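Long-range contacts in putative nucleolar GTP-binding protein 1 (Plasmodium falciparum, PDB 2QU8), which binds guanine nucleotide, held here as GDP, and is probably a nucleolar GTPase of the NOG1 family whose precise role in the parasite remains unsettled: residues Ser43-Ile48 with Tyr78-Thr83; Asn47-Ala52 with Gly69-Lys74; Leu132-Lys137 with Lys169-Asn174; Asn142-Ile147 with Lys176-Phe181. One frame throughout, in Å; residues are numbered along the deposited sequence.

The four contacts illustrate how a P-loop GTPase fold is built around one sheet. Contacts 1 and 2 lie on the same side of the chain's centre, share helix 42-49, and dock it on the neighbouring strands 76-82 and 66-73. Both are buried and neither has a hydrogen bond across its segments, but contact 1 reaches the nucleotide. Contacts 3 and 4, both partly buried, lie across the centre from contact 1 and touch each other through Phe-133, Ile-171 and the strand side chains beneath them. Contact 3 pairs two helices with a weak polar bond toward the surface; contact 4 is strand pairing, with regular backbone bonds and an apolar face buried at Ile-145 and Ile-147 and more open at Phe-181.

Contact 1 of 4, residues Ser43-Ile48 with Tyr78-Thr83. With GDP (guanosine-5'-diphosphate), chain B.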
# COMPACT_ATOMS: atom_id res chain seq x y z
N SER A 43 -4.98 -9.76 2.07
CA SER A 43 -6.27 -10.22 1.53
C SER A 43 -7.40 -9.99 2.52
O SER A 43 -8.52 -9.65 2.12
CB SER A 43 -6.23 -11.69 1.08
OG SER A 43 -6.09 -12.57 2.19
N SER A 44 -7.11 -10.16 3.81
CA SER A 44 -8.09 -9.88 4.85
C SER A 44 -8.52 -8.41 4.81
O SER A 44 -9.71 -8.10 4.87
CB SER A 44 -7.51 -10.20 6.24
OG SER A 44 -7.32 -11.59 6.39
N PHE A 45 -7.55 -7.51 4.69
CA PHE A 45 -7.83 -6.08 4.68
C PHE A 45 -8.71 -5.73 3.49
O PHE A 45 -9.72 -5.02 3.62
CB PHE A 45 -6.53 -5.27 4.61
CG PHE A 45 -6.73 -3.80 4.83
CD1 PHE A 45 -6.47 -3.24 6.08
CD2 PHE A 45 -7.21 -3.00 3.81
CE1 PHE A 45 -6.67 -1.86 6.30
CE2 PHE A 45 -7.42 -1.63 4.01
CZ PHE A 45 -7.14 -1.07 5.27
N MET A 46 -8.32 -6.24 2.32
CA MET A 46 -9.09 -6.01 1.11
C MET A 46 -10.54 -6.46 1.27
O MET A 46 -11.47 -5.72 0.94
CB MET A 46 -8.43 -6.74 -0.07
CG MET A 46 -9.30 -6.74 -1.31
SD MET A 46 -8.58 -7.77 -2.59
CE MET A 46 -8.77 -9.40 -1.85
N ASN A 47 -10.74 -7.69 1.75
CA ASN A 47 -12.09 -8.25 1.95
C ASN A 47 -12.98 -7.47 2.91
O ASN A 47 -14.16 -7.27 2.65
CB ASN A 47 -12.01 -9.71 2.36
CG ASN A 47 -11.68 -10.61 1.21
OD1 ASN A 47 -10.77 -11.43 1.29
ND2 ASN A 47 -12.42 -10.46 0.11
N ILE A 48 -12.40 -7.04 4.03
CA ILE A 48 -13.14 -6.25 5.01
C ILE A 48 -13.66 -4.93 4.42
O ILE A 48 -14.86 -4.66 4.47
CB ILE A 48 -12.28 -6.01 6.27
CG1 ILE A 48 -12.12 -7.33 7.03
CG2 ILE A 48 -12.92 -4.96 7.19
CD1 ILE A 48 -10.93 -7.36 7.93
N TYR A 78 -13.68 3.70 -5.06
CA TYR A 78 -12.31 3.23 -4.90
C TYR A 78 -12.16 1.77 -5.30
O TYR A 78 -13.11 0.98 -5.22
CB TYR A 78 -11.86 3.39 -3.45
CG TYR A 78 -11.66 4.82 -3.01
CD1 TYR A 78 -10.42 5.43 -3.10
CD2 TYR A 78 -12.72 5.56 -2.48
CE1 TYR A 78 -10.23 6.75 -2.70
CE2 TYR A 78 -12.54 6.89 -2.07
CZ TYR A 78 -11.29 7.47 -2.18
OH TYR A 78 -11.11 8.78 -1.78
N GLN A 79 -10.96 1.41 -5.74
CA GLN A 79 -10.58 0.02 -5.81
C GLN A 79 -9.41 -0.27 -4.88
O GLN A 79 -8.65 0.63 -4.52
CB GLN A 79 -10.28 -0.41 -7.25
CG GLN A 79 -9.20 0.38 -7.95
CD GLN A 79 -9.21 0.20 -9.46
OE1 GLN A 79 -10.16 -0.36 -10.02
NE2 GLN A 79 -8.16 0.67 -10.12
N ILE A 80 -9.29 -1.51 -4.45
CA ILE A 80 -8.16 -1.92 -3.64
C ILE A 80 -7.61 -3.23 -4.21
O ILE A 80 -8.34 -4.20 -4.37
CB ILE A 80 -8.53 -1.97 -2.12
CG1 ILE A 80 -7.32 -2.43 -1.28
CG2 ILE A 80 -9.84 -2.78 -1.86
CD1 ILE A 80 -7.45 -2.14 0.21
N ILE A 81 -6.33 -3.22 -4.55
CA ILE A 81 -5.71 -4.31 -5.29
C ILE A 81 -4.71 -5.09 -4.44
O ILE A 81 -3.88 -4.51 -3.74
CB ILE A 81 -5.05 -3.80 -6.60
CG1 ILE A 81 -6.10 -3.08 -7.47
CG2 ILE A 81 -4.44 -4.96 -7.40
CD1 ILE A 81 -5.53 -2.33 -8.64
N ASP A 82 -4.81 -6.41 -4.53
CA ASP A 82 -3.91 -7.32 -3.84
C ASP A 82 -3.31 -8.23 -4.91
O ASP A 82 -4.04 -8.84 -5.70
CB ASP A 82 -4.70 -8.14 -2.78
CG ASP A 82 -3.81 -9.05 -1.93
OD1 ASP A 82 -2.66 -8.68 -1.64
OD2 ASP A 82 -4.28 -10.14 -1.51
N THR A 83 -1.98 -8.29 -4.96
CA THR A 83 -1.29 -9.12 -5.95
C THR A 83 -0.33 -10.08 -5.26
O THR A 83 0.88 -9.86 -5.28
CB THR A 83 -0.50 -8.26 -6.97
OG1 THR A 83 0.34 -7.33 -6.28
CG2 THR A 83 -1.44 -7.50 -7.85
PB GDP B . -2.10 -12.13 3.24
O1B GDP B . -1.42 -13.40 2.76
O2B GDP B . -1.09 -11.01 3.23
O3B GDP B . -3.18 -11.83 2.26
O3A GDP B . -2.67 -12.33 4.73
PA GDP B . -4.10 -13.00 5.09
O1A GDP B . -4.33 -14.22 4.22
O2A GDP B . -5.21 -12.01 4.93
O5' GDP B . -3.84 -13.40 6.61
C5' GDP B . -2.91 -14.44 6.93
C4' GDP B . -3.28 -15.10 8.26
O4' GDP B . -3.33 -14.09 9.28
C3' GDP B . -4.67 -15.72 8.22
O3' GDP B . -4.67 -16.91 9.01
C2' GDP B . -5.54 -14.67 8.86
O2' GDP B . -6.75 -15.22 9.39
C1' GDP B . -4.62 -14.10 9.91
N9 GDP B . -4.90 -12.71 10.30
C8 GDP B . -5.30 -11.72 9.47
N7 GDP B . -5.44 -10.55 10.15
C5 GDP B . -5.12 -10.80 11.44
C6 GDP B . -5.05 -10.00 12.69
O6 GDP B . -5.34 -8.78 12.67
N1 GDP B . -4.68 -10.62 13.82
C2 GDP B . -4.36 -11.93 13.86
N2 GDP B . -3.99 -12.49 15.04
N3 GDP B . -4.40 -12.72 12.74
C4 GDP B . -4.76 -12.22 11.53
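Ser-43 and Asp-82 bring together two nucleotide-site elements of a GTPase, the helix that follows the probable P-loop (Walker A) and the end of strand 76-82, which run nearly antiparallel. Ser-43 CB lies 3.6 Å from Asp-82 OD2, and Asp-82 begins the Asp-Thr-Pro-Gly sequence that in related GTPases contributes to the magnesium site. Ser-43 N bonds to GDP O3B at 2.7 Å, almost straight at 166°. The serine's hydroxyl sits between O2A and O3B of GDP, close enough to bond either. Ser-44 turns from the strand and serves the nucleotide instead: its backbone N and Ser-44 OG both bond to O2A of GDP, the latter at 2.6 Å. Next, Phe-45 sends its ring across Ile-80 at about a right angle, and Ile-80 CD1 meets the ring edge near its plane, 3.7 Å from Phe-45 CD2. Helix 192-222 packs against the same ring through Val-192 and Ala-195. Met-46 packs on both Ile-80 and Asp-82. With CG anti to the backbone N (chi1 170°) and SD anti to CA, the sulfur is sent out to the strand; the bend at chi3 turns only the terminal methyl. Met-46 CG is 4.0 Å from Ile-80 CG2, and Met-46 SD rests 3.9 Å from Asp-82 CB.

Contact 2 of 4, residues Asn47-Ala52 with Gly69-Lys74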
# COMPACT_ATOMS: atom_id res chain seq x y z
N ASN A 47 -10.74 -7.69 1.75
CA ASN A 47 -12.09 -8.25 1.95
C ASN A 47 -12.98 -7.47 2.91
O ASN A 47 -14.16 -7.27 2.65
CB ASN A 47 -12.01 -9.71 2.36
CG ASN A 47 -11.68 -10.61 1.21
OD1 ASN A 47 -10.77 -11.43 1.29
ND2 ASN A 47 -12.42 -10.46 0.11
N ILE A 48 -12.40 -7.04 4.03
CA ILE A 48 -13.14 -6.25 5.01
C ILE A 48 -13.66 -4.93 4.42
O ILE A 48 -14.86 -4.66 4.47
CB ILE A 48 -12.28 -6.01 6.27
CG1 ILE A 48 -12.12 -7.33 7.03
CG2 ILE A 48 -12.92 -4.96 7.19
CD1 ILE A 48 -10.93 -7.36 7.93
N VAL A 49 -12.76 -4.13 3.85
CA VAL A 49 -13.11 -2.78 3.38
C VAL A 49 -13.99 -2.79 2.13
O VAL A 49 -14.74 -1.86 1.89
CB VAL A 49 -11.87 -1.86 3.19
CG1 VAL A 49 -11.06 -1.78 4.48
CG2 VAL A 49 -10.99 -2.32 2.01
N SER A 50 -13.90 -3.85 1.33
CA SER A 50 -14.71 -3.93 0.13
C SER A 50 -15.99 -4.75 0.32
O SER A 50 -16.76 -4.94 -0.62
CB SER A 50 -13.89 -4.51 -1.02
OG SER A 50 -13.61 -5.87 -0.77
N ARG A 51 -16.23 -5.21 1.56
CA ARG A 51 -17.31 -6.16 1.88
C ARG A 51 -17.31 -7.33 0.90
O ARG A 51 -18.36 -7.75 0.41
CB ARG A 51 -18.68 -5.46 1.90
CG ARG A 51 -18.75 -4.21 2.77
CD ARG A 51 -18.48 -4.52 4.22
NE ARG A 51 -18.85 -3.43 5.13
CZ ARG A 51 -17.99 -2.71 5.84
NH1 ARG A 51 -18.45 -1.75 6.63
NH2 ARG A 51 -16.68 -2.93 5.77
N ALA A 52 -16.11 -7.83 0.61
CA ALA A 52 -15.88 -8.92 -0.36
C ALA A 52 -16.37 -8.66 -1.79
O ALA A 52 -16.54 -9.60 -2.57
CB ALA A 52 -16.41 -10.26 0.18
N GLY A 69 -10.73 -5.42 -5.12
CA GLY A 69 -11.89 -5.08 -4.29
C GLY A 69 -12.39 -3.69 -4.66
O GLY A 69 -11.64 -2.88 -5.18
N HIS A 70 -13.67 -3.44 -4.39
CA HIS A 70 -14.30 -2.15 -4.68
C HIS A 70 -15.03 -1.62 -3.45
O HIS A 70 -15.66 -2.38 -2.71
CB HIS A 70 -15.30 -2.29 -5.84
CG HIS A 70 -14.69 -2.85 -7.09
ND1 HIS A 70 -14.08 -2.05 -8.03
CD2 HIS A 70 -14.56 -4.12 -7.53
CE1 HIS A 70 -13.62 -2.80 -9.02
NE2 HIS A 70 -13.90 -4.07 -8.74
N PHE A 71 -14.94 -0.31 -3.24
CA PHE A 71 -15.69 0.35 -2.18
C PHE A 71 -15.90 1.84 -2.46
O PHE A 71 -15.16 2.44 -3.24
CB PHE A 71 -15.04 0.15 -0.80
CG PHE A 71 -13.68 0.79 -0.66
CD1 PHE A 71 -13.55 2.07 -0.12
CD2 PHE A 71 -12.53 0.11 -1.05
CE1 PHE A 71 -12.30 2.67 0.01
CE2 PHE A 71 -11.27 0.70 -0.92
CZ PHE A 71 -11.15 1.98 -0.38
N ASP A 72 -16.91 2.41 -1.83
CA ASP A 72 -17.14 3.84 -1.87
C ASP A 72 -16.75 4.44 -0.54
O ASP A 72 -16.98 3.85 0.53
CB ASP A 72 -18.60 4.17 -2.16
CG ASP A 72 -19.11 3.50 -3.43
OD1 ASP A 72 -18.30 3.29 -4.35
OD2 ASP A 72 -20.32 3.19 -3.49
N HIS A 73 -16.15 5.62 -0.61
CA HIS A 73 -15.91 6.42 0.57
C HIS A 73 -16.15 7.88 0.26
O HIS A 73 -15.51 8.45 -0.63
CB HIS A 73 -14.50 6.20 1.12
CG HIS A 73 -14.29 6.84 2.46
ND1 HIS A 73 -15.01 6.48 3.58
CD2 HIS A 73 -13.44 7.82 2.85
CE1 HIS A 73 -14.61 7.20 4.60
NE2 HIS A 73 -13.66 8.03 4.19
N LYS A 74 -17.09 8.47 1.00
CA LYS A 74 -17.45 9.88 0.87
C LYS A 74 -17.76 10.23 -0.59
O LYS A 74 -17.14 11.11 -1.19
CB LYS A 74 -16.34 10.77 1.45
CG LYS A 74 -15.94 10.43 2.90
CD LYS A 74 -17.06 10.75 3.91
CE LYS A 74 -16.55 10.62 5.34
NZ LYS A 74 -17.31 11.45 6.32
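Val-49 O approaches the Phe-71 ring obliquely, and a methyl of the same valine, Val-49 CG2, lies 4.2 Å from Phe-71 CD2. On the adjacent strand, Tyr-78 meets the same ring, with the two planes only about 10° from parallel. The guanidinium of Arg-51 is turned toward its own helix, with the Ile-48 carbonyl at its edge and in its plane, and the imidazole of His-73 carries Lys-74 CG on one face. The helix end facing Phe-71 is a Schellman motif, where helix 42-49 of the GTPase fold turns away beside strand 66-73.

Arg-51 has a positive phi, and the reversal is tied by Ala-52 N to Asn-47 O at 2.9 Å. Ile-48 O accepts twice, from Arg-51 N and from Arg-51 NH2, which approach from opposite faces of its carbonyl plane. Arg-51 NH2 lies 2.8 Å from Ile-48 O, 36° out of that plane. In this way the arginine's head is folded back over the very turn that its backbone makes.

Across the contact the fit is close but carries no hydrogen bond. The first side-chain torsion of Phe-71 (chi1 65°) sets CG between the backbone N and the carbonyl carbon, and Phe-71 CB comes 3.4 Å from Val-49 O. Ser-50 lies over the strand backbone, Ser-50 CB 3.9 Å from Gly-69 CA, a position where no side chain intervenes. The Ser-50 hydroxyl is engaged by Met-46 O, one turn back in the helix, while Ser-50 CB packs 3.2 Å from His-70 O.

Contact 3 of 4, residues Leu132-Lys137 with Lys169-Asn174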
# COMPACT_ATOMS: atom_id res chain seq x y z
N LEU A 132 12.03 -5.75 3.35
CA LEU A 132 11.18 -5.93 2.17
C LEU A 132 10.66 -4.59 1.66
O LEU A 132 10.69 -4.34 0.46
CB LEU A 132 10.01 -6.89 2.47
CG LEU A 132 8.90 -7.03 1.42
CD1 LEU A 132 9.43 -7.50 0.08
CD2 LEU A 132 7.80 -7.98 1.91
N PHE A 133 10.19 -3.75 2.58
CA PHE A 133 9.66 -2.43 2.23
C PHE A 133 10.66 -1.57 1.46
O PHE A 133 10.32 -0.99 0.43
CB PHE A 133 9.17 -1.67 3.47
CG PHE A 133 8.80 -0.24 3.18
CD1 PHE A 133 7.66 0.06 2.44
CD2 PHE A 133 9.61 0.80 3.61
CE1 PHE A 133 7.32 1.37 2.15
CE2 PHE A 133 9.28 2.13 3.33
CZ PHE A 133 8.13 2.41 2.60
N TYR A 134 11.89 -1.49 1.95
CA TYR A 134 12.93 -0.71 1.27
C TYR A 134 13.23 -1.29 -0.10
O TYR A 134 13.43 -0.56 -1.06
CB TYR A 134 14.22 -0.66 2.09
CG TYR A 134 14.12 0.08 3.41
CD1 TYR A 134 13.57 1.36 3.48
CD2 TYR A 134 14.62 -0.48 4.57
CE1 TYR A 134 13.50 2.04 4.72
CE2 TYR A 134 14.56 0.18 5.78
CZ TYR A 134 14.00 1.44 5.85
OH TYR A 134 13.96 2.07 7.08
N SER A 135 13.23 -2.62 -0.17
CA SER A 135 13.60 -3.34 -1.38
C SER A 135 12.64 -3.10 -2.54
O SER A 135 13.03 -3.21 -3.71
CB SER A 135 13.72 -4.84 -1.06
OG SER A 135 13.56 -5.64 -2.21
N ILE A 136 11.39 -2.75 -2.21
CA ILE A 136 10.34 -2.64 -3.22
C ILE A 136 9.63 -1.28 -3.28
O ILE A 136 8.76 -1.08 -4.14
CB ILE A 136 9.27 -3.77 -3.08
CG1 ILE A 136 8.36 -3.54 -1.86
CG2 ILE A 136 9.93 -5.17 -3.07
CD1 ILE A 136 7.07 -4.29 -1.94
N LYS A 137 9.96 -0.36 -2.39
CA LYS A 137 9.27 0.93 -2.37
C LYS A 137 9.82 1.86 -3.46
O LYS A 137 9.22 2.88 -3.78
CB LYS A 137 9.31 1.57 -0.97
CG LYS A 137 10.19 2.80 -0.79
CD LYS A 137 11.60 2.47 -0.36
CE LYS A 137 12.42 3.74 -0.20
NZ LYS A 137 13.75 3.50 0.43
N LYS A 169 11.04 4.36 12.78
CA LYS A 169 11.36 5.79 12.73
C LYS A 169 12.32 6.13 11.59
O LYS A 169 12.15 7.15 10.92
CB LYS A 169 11.93 6.27 14.07
CG LYS A 169 12.29 7.75 14.09
CD LYS A 169 12.48 8.28 15.50
CE LYS A 169 13.45 9.45 15.55
NZ LYS A 169 13.22 10.47 14.48
N GLN A 170 13.31 5.27 11.37
CA GLN A 170 14.26 5.45 10.26
C GLN A 170 13.59 5.50 8.88
O GLN A 170 14.13 6.11 7.95
CB GLN A 170 15.33 4.36 10.27
CG GLN A 170 16.54 4.69 11.12
CD GLN A 170 17.79 3.97 10.66
OE1 GLN A 170 17.72 2.89 10.06
NE2 GLN A 170 18.96 4.57 10.92
N ILE A 171 12.43 4.86 8.75
CA ILE A 171 11.67 4.88 7.50
C ILE A 171 11.33 6.32 7.08
O ILE A 171 11.43 6.67 5.91
CB ILE A 171 10.39 4.00 7.58
CG1 ILE A 171 10.78 2.51 7.65
CG2 ILE A 171 9.45 4.26 6.40
CD1 ILE A 171 9.61 1.55 7.87
N LEU A 172 10.98 7.15 8.06
CA LEU A 172 10.66 8.56 7.81
C LEU A 172 11.85 9.34 7.24
O LEU A 172 11.67 10.30 6.49
CB LEU A 172 10.12 9.22 9.08
CG LEU A 172 8.92 8.56 9.77
CD1 LEU A 172 8.65 9.21 11.12
CD2 LEU A 172 7.66 8.58 8.90
N ASP A 173 13.07 8.92 7.59
CA ASP A 173 14.30 9.56 7.12
C ASP A 173 14.77 9.01 5.77
O ASP A 173 15.28 9.75 4.92
CB ASP A 173 15.41 9.42 8.17
CG ASP A 173 15.12 10.21 9.44
OD1 ASP A 173 14.95 9.59 10.51
OD2 ASP A 173 15.05 11.46 9.37
N ASN A 174 14.60 7.71 5.57
CA ASN A 174 15.04 7.03 4.35
C ASN A 174 14.13 7.28 3.14
O ASN A 174 14.54 7.09 2.00
CB ASN A 174 15.17 5.52 4.59
CG ASN A 174 16.45 5.16 5.33
OD1 ASN A 174 17.53 5.62 4.97
ND2 ASN A 174 16.32 4.32 6.35
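Tyr-134 and Ile-171 form the centre of a helix-helix packing contact on the flank of the GTPase fold, between helices 126-137 and 162-174. The short segments run almost parallel, 18° apart, yet their axes are separated by 12.1 Å, so side chains rather than backbones bridge the interval. From the first helix, Phe-133 and Tyr-134 reach over.

Tyr-134 is the longer bridge. Its phenol end lies against Ile-171, with Tyr-134 OH 3.3 Å from Ile-171 CG1, while Gln-170 borders the same hydroxyl more loosely. Asn-174, one turn further on, stands across the ring, its amide plane nearly perpendicular (85°) to that of the phenol. Asn-174 ND2 gives a weak hydrogen bond to Tyr-134 OH, 3.3 Å long. The amide is thus turned to the phenol end at the more exposed margin of the contact.

Phe-133 works on the inner side. With CG anti to the backbone N (chi1 172°), its ring is directed toward the second helix, and Phe-133 CE2 comes 3.7 Å from Ile-171 CG2. Lys-137, in the next turn of the same helix, places its CB over one face of that ring, offset toward the rim. Ile-171 is therefore divided between two aromatics: its CG1 branch faces the tyrosine and its CG2 branch the phenylalanine.

Beneath the pair lies the sheet. Phe-133 also packs on Ile-145 and Ile-147 of strand 145-150 and meets Phe-114 of strand 110-117 edge-to-face, whereas both Phe-133 and Ile-171 touch Ile-179 of strand 179-183, an edge strand of the sheet.

Contact 4 of 4, residues Asn142-Ile147 with Lys176-Phe181; sequences NKSIVI and KNPIKF
Ile-145 and Ile-179, like Ile-147 and Phe-181, lie side by side and point the same way in a parallel pairing of strands 145-150 and 179-183, the latter the outermost strand at this margin of the sheet. Helix 162-174 connects the two, making a beta-alpha-beta crossover. The tight part of the contact is the backbone and the face that carries these side chains. Ile-145 N donates to Pro-178 O at 3.0 Å. Lys-180 N in turn donates to Ile-145 O at 3.1 Å. Ile-147 N donates to Lys-180 O at 2.8 Å, completing the alternation expected of parallel strands. On the packed face Ile-145 CB meets Ile-179 CG1 at 3.7 Å. Ile-147 meets the Phe-181 ring at its edge, with Ile-147 CB 3.5 Å from Phe-181 CD1. Phe-133 of helix 126-137 packs on the three isoleucines, while Leu-172 of helix 162-174 touches Phe-181.

On the opposite face helix 192-222 covers Ser-144, Val-146 and Lys-180 through Leu-202, although Val-146 adds little across this strand pair. The loose side lies at the exposed residues: the chains of Lys-180 and Lys-176 lead away, and Phe-181 is exposed too. At the N-terminal end of the pair a buried side chain supplies what the backbone does not: Asn-177 ND2 donates to Lys-143 O at 3.0 Å, in the carbonyl plane and on a lone pair.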
# COMPACT_ATOMS: atom_id res chain seq x y z
N ASN A 142 7.13 7.91 -7.28
CA ASN A 142 7.03 8.48 -5.94
C ASN A 142 5.58 8.80 -5.58
O ASN A 142 5.10 9.92 -5.79
CB ASN A 142 7.93 9.72 -5.81
CG ASN A 142 8.75 9.71 -4.53
OD1 ASN A 142 9.32 8.68 -4.15
ND2 ASN A 142 8.82 10.85 -3.86
N LYS A 143 4.90 7.79 -5.06
CA LYS A 143 3.52 7.91 -4.59
C LYS A 143 3.51 8.03 -3.07
O LYS A 143 4.52 7.81 -2.41
CB LYS A 143 2.73 6.66 -4.97
CG LYS A 143 2.59 6.42 -6.44
CD LYS A 143 1.87 5.11 -6.69
CE LYS A 143 1.06 5.18 -7.97
NZ LYS A 143 1.81 5.82 -9.10
N SER A 144 2.35 8.38 -2.53
CA SER A 144 2.11 8.31 -1.11
C SER A 144 2.06 6.86 -0.62
O SER A 144 1.71 5.95 -1.37
CB SER A 144 0.81 9.01 -0.75
OG SER A 144 1.06 10.37 -0.46
N ILE A 145 2.43 6.67 0.64
CA ILE A 145 2.45 5.35 1.27
C ILE A 145 1.86 5.43 2.67
O ILE A 145 2.17 6.35 3.43
CB ILE A 145 3.91 4.79 1.37
CG1 ILE A 145 4.57 4.70 -0.01
CG2 ILE A 145 3.93 3.41 2.09
CD1 ILE A 145 6.08 4.50 -0.00
N VAL A 146 0.98 4.49 2.99
CA VAL A 146 0.61 4.28 4.38
C VAL A 146 1.31 3.00 4.84
O VAL A 146 1.27 1.98 4.15
CB VAL A 146 -0.93 4.16 4.57
CG1 VAL A 146 -1.28 3.89 6.02
CG2 VAL A 146 -1.63 5.43 4.08
N ILE A 147 1.99 3.07 5.98
CA ILE A 147 2.54 1.87 6.60
C ILE A 147 1.51 1.37 7.59
O ILE A 147 1.17 2.07 8.55
CB ILE A 147 3.89 2.11 7.35
CG1 ILE A 147 4.95 2.76 6.44
CG2 ILE A 147 4.41 0.80 7.96
CD1 ILE A 147 5.48 1.89 5.32
N LYS A 176 11.58 9.40 0.64
CA LYS A 176 11.21 10.69 0.04
C LYS A 176 9.70 10.81 -0.14
O LYS A 176 9.15 11.92 -0.14
CB LYS A 176 11.94 10.90 -1.29
CG LYS A 176 13.45 10.66 -1.21
CD LYS A 176 14.23 11.57 -2.14
CE LYS A 176 15.72 11.52 -1.83
NZ LYS A 176 16.45 12.67 -2.41
N ASN A 177 9.03 9.66 -0.31
CA ASN A 177 7.57 9.59 -0.39
C ASN A 177 6.92 10.18 0.86
O ASN A 177 7.43 10.01 1.96
CB ASN A 177 7.10 8.14 -0.55
CG ASN A 177 7.95 7.33 -1.53
OD1 ASN A 177 9.09 6.97 -1.23
ND2 ASN A 177 7.38 7.01 -2.68
N PRO A 178 5.79 10.89 0.69
CA PRO A 178 4.97 11.24 1.86
C PRO A 178 4.38 9.97 2.49
O PRO A 178 3.81 9.13 1.80
CB PRO A 178 3.88 12.14 1.28
CG PRO A 178 3.86 11.86 -0.17
CD PRO A 178 5.23 11.44 -0.56
N ILE A 179 4.55 9.84 3.81
CA ILE A 179 4.22 8.60 4.51
C ILE A 179 3.40 8.85 5.77
O ILE A 179 3.69 9.77 6.53
CB ILE A 179 5.52 7.80 4.87
CG1 ILE A 179 5.92 6.91 3.69
CG2 ILE A 179 5.34 6.94 6.13
CD1 ILE A 179 6.79 5.72 4.08
N LYS A 180 2.37 8.03 5.97
CA LYS A 180 1.62 8.01 7.23
C LYS A 180 1.62 6.61 7.85
O LYS A 180 1.85 5.62 7.16
CB LYS A 180 0.18 8.51 7.03
CG LYS A 180 0.04 9.96 6.56
CD LYS A 180 0.75 10.95 7.50
CE LYS A 180 1.06 12.27 6.79
NZ LYS A 180 1.92 13.18 7.61
N PHE A 181 1.38 6.55 9.16
CA PHE A 181 1.30 5.27 9.87
C PHE A 181 -0.15 4.99 10.27
O PHE A 181 -0.91 5.92 10.53
CB PHE A 181 2.19 5.27 11.12
CG PHE A 181 3.68 5.31 10.84
CD1 PHE A 181 4.21 4.77 9.67
CD2 PHE A 181 4.55 5.86 11.77
CE1 PHE A 181 5.57 4.80 9.42
CE2 PHE A 181 5.93 5.89 11.53
CZ PHE A 181 6.44 5.36 10.35